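Local coordinates for FMN reductase [NAD(P)H] (Bacillus subtilis, PDB 1ZCH), which uses NADH or NADPH to reduce FMN, and also reduces nitroaromatic compounds, quinones, chromates and azo dyes, working as a flavin-containing homodimer, at the interface of chains A and B. Coordinates in Å, arbitrary orientation; residue numbers count along the deposited sequence, not the author numbering. Chains: chain A/B, Hypothetical oxidoreductase ycnD.

The interface of chains A and B. Residues chain A 194, 197-198, 201, 219-221, 225; chain B 88-89, 93-94.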
loop_
_atom_site.group_PDB
_atom_site.type_symbol
_atom_site.label_atom_id
_atom_site.label_comp_id
_atom_site.label_asym_id
_atom_site.label_seq_id
_atom_site.Cartn_x
_atom_site.Cartn_y
_atom_site.Cartn_z
ATOM N N THR A 194 6.160 12.031 -21.592
ATOM C CA THR A 194 6.731 11.113 -22.563
ATOM C C THR A 194 8.243 11.324 -22.663
ATOM O O THR A 194 9.012 10.362 -22.695
ATOM C CB THR A 194 6.085 11.311 -23.946
ATOM O OG1 THR A 194 4.683 11.023 -23.855
ATOM C CG2 THR A 194 6.725 10.388 -24.973
ATOM N N ILE A 197 10.099 9.692 -19.868
ATOM C CA ILE A 197 10.150 8.244 -20.025
ATOM C C ILE A 197 11.238 7.840 -21.024
ATOM O O ILE A 197 11.973 6.875 -20.802
ATOM C CB ILE A 197 8.782 7.685 -20.485
ATOM C CG1 ILE A 197 7.737 7.910 -19.386
ATOM C CG2 ILE A 197 8.901 6.196 -20.800
ATOM C CD1 ILE A 197 6.326 7.494 -19.770
ATOM N N GLN A 198 11.350 8.582 -22.121
ATOM C CA GLN A 198 12.367 8.277 -23.123
ATOM C C GLN A 198 13.776 8.489 -22.564
ATOM O O GLN A 198 14.696 7.734 -22.881
ATOM C CB GLN A 198 12.147 9.126 -24.378
ATOM C CG GLN A 198 10.887 8.722 -25.139
ATOM C CD GLN A 198 10.608 9.602 -26.338
ATOM O OE1 GLN A 198 10.405 10.809 -26.202
ATOM N NE2 GLN A 198 10.589 9.000 -27.524
ATOM N N ASP A 201 14.506 5.623 -20.314
ATOM C CA ASP A 201 14.837 4.420 -21.083
ATOM C C ASP A 201 16.331 4.332 -21.390
ATOM O O ASP A 201 16.940 3.271 -21.239
ATOM C CB ASP A 201 14.048 4.367 -22.401
ATOM C CG ASP A 201 12.696 3.681 -22.254
ATOM O OD1 ASP A 201 12.525 2.890 -21.300
ATOM O OD2 ASP A 201 11.806 3.916 -23.102
ATOM N N ASN A 219 15.384 -1.761 -22.038
ATOM C CA ASN A 219 15.124 -0.550 -21.264
ATOM C C ASN A 219 13.838 -0.715 -20.455
ATOM O O ASN A 219 13.306 -1.822 -20.348
ATOM C CB ASN A 219 15.046 0.695 -22.161
ATOM C CG ASN A 219 13.966 0.599 -23.214
ATOM O OD1 ASN A 219 12.903 0.031 -22.981
ATOM N ND2 ASN A 219 14.227 1.181 -24.383
ATOM N N TRP A 220 13.342 0.377 -19.884
ATOM C CA TRP A 220 12.138 0.319 -19.061
ATOM C C TRP A 220 10.849 0.087 -19.850
ATOM O O TRP A 220 10.125 -0.871 -19.590
ATOM C CB TRP A 220 12.010 1.603 -18.236
ATOM C CG TRP A 220 10.886 1.582 -17.245
ATOM C CD1 TRP A 220 10.840 0.887 -16.067
ATOM C CD2 TRP A 220 9.660 2.315 -17.327
ATOM N NE1 TRP A 220 9.661 1.151 -15.408
ATOM C CE2 TRP A 220 8.919 2.025 -16.158
ATOM C CE3 TRP A 220 9.113 3.193 -18.275
ATOM C CZ2 TRP A 220 7.657 2.580 -15.911
ATOM C CZ3 TRP A 220 7.854 3.747 -18.031
ATOM C CH2 TRP A 220 7.143 3.438 -16.854
ATOM N N SER A 221 10.552 0.958 -20.812
ATOM C CA SER A 221 9.324 0.796 -21.585
ATOM C C SER A 221 9.246 -0.579 -22.257
ATOM O O SER A 221 8.162 -1.156 -22.371
ATOM C CB SER A 221 9.192 1.911 -22.634
ATOM O OG SER A 221 10.245 1.867 -23.578
ATOM N N ALA A 225 6.245 -3.075 -21.461
ATOM C CA ALA A 225 5.448 -3.527 -22.594
ATOM C C ALA A 225 5.454 -5.050 -22.708
ATOM O O ALA A 225 4.472 -5.640 -23.156
ATOM C CB ALA A 225 5.972 -2.894 -23.890
ATOM N N ILE B 88 1.717 5.142 -22.206
ATOM C CA ILE B 88 2.689 5.798 -23.075
ATOM C C ILE B 88 3.739 4.793 -23.532
ATOM O O ILE B 88 4.092 4.735 -24.714
ATOM C CB ILE B 88 3.391 6.957 -22.342
ATOM C CG1 ILE B 88 2.380 8.073 -22.056
ATOM C CG2 ILE B 88 4.573 7.466 -23.173
ATOM C CD1 ILE B 88 2.910 9.179 -21.157
ATOM N N ALA B 89 4.233 3.999 -22.586
ATOM C CA ALA B 89 5.247 2.995 -22.888
ATOM C C ALA B 89 4.772 1.967 -23.912
ATOM O O ALA B 89 5.478 1.665 -24.872
ATOM C CB ALA B 89 5.672 2.287 -21.603
ATOM N N LEU B 93 5.309 4.280 -27.364
ATOM C CA LEU B 93 6.701 3.935 -27.628
ATOM C C LEU B 93 6.933 2.574 -28.279
ATOM O O LEU B 93 8.008 2.329 -28.829
ATOM C CB LEU B 93 7.515 4.024 -26.331
ATOM C CG LEU B 93 7.476 5.367 -25.590
ATOM C CD1 LEU B 93 8.466 5.338 -24.425
ATOM C CD2 LEU B 93 7.826 6.497 -26.546
ATOM N N HIS B 94 5.940 1.693 -28.235
ATOM C CA HIS B 94 6.114 0.364 -28.817
ATOM C C HIS B 94 4.935 -0.154 -29.632
ATOM O O HIS B 94 4.931 -1.308 -30.065
ATOM C CB HIS B 94 6.474 -0.620 -27.704
ATOM C CG HIS B 94 7.753 -0.276 -27.009
ATOM N ND1 HIS B 94 8.986 -0.409 -27.612
ATOM C CD2 HIS B 94 7.988 0.276 -25.795
ATOM C CE1 HIS B 94 9.923 0.048 -26.801
ATOM N NE2 HIS B 94 9.344 0.470 -25.692
#
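B:Leu93, near the end of helix 84-94 and with the largest hidden surface of this patch, meets A:Ile197 of helix 190-212, and their contact illustrates how one branched side chain can serve several partners across a homodimer interface. Its CD1 methyl lies 3.8 Å from CG2 of A:Ile197 and also touches CB of A:Ser221, while CD2 turns to A:Gln198, 4.0 Å from CG, the foot of that extended side chain, and close to the amide nitrogen NE2. A:Ile197 divides its work similarly. Its long branch is extended (chi2 176°), which carries CD1 away from B:Leu93 to B:Ile88, 3.8 Å from CG2. The same CG2 of B:Ile88 rests 3.6 Å from the hydroxyl OG1 of A:Thr194, a van der Waals contact at the flank of helix 190-212. Against the start of helix 220-228, the small B:Ala89 brings its CB to 3.7 Å from CB of A:Ser221, consistent with the close approach of helix 84-94 there.

Here the apolar patch passes into a polar rim. With OG between the backbone N and the carbonyl carbon (chi1 63°), the hydroxyl of A:Ser221 lies where it meets both the B:His94 imidazole and the A:Asp201 carboxylate. It hydrogen-bonds NE2 of B:His94 at 2.7 Å, in a direction the structure alone does not show; CB of the serine lies at the ring edge, in plane. A:Asp201 positions this serine from behind, and its OD2 also meets the CD1 tip of B:Leu93. Its carboxylate OD1 takes the backbone N of A:Ser221 on the syn lone pair, in a nearly straight 2.8 Å bond that caps the first turn of helix 220-228. The carboxylate lies near the imidazole without touching it and could favour the protonated ring, though the charge is not seen. The serine hydroxyl reaches the other oxygen, A:Asp201 OD2, at 2.6 Å, on its syn side but 29° out of the carboxylate plane.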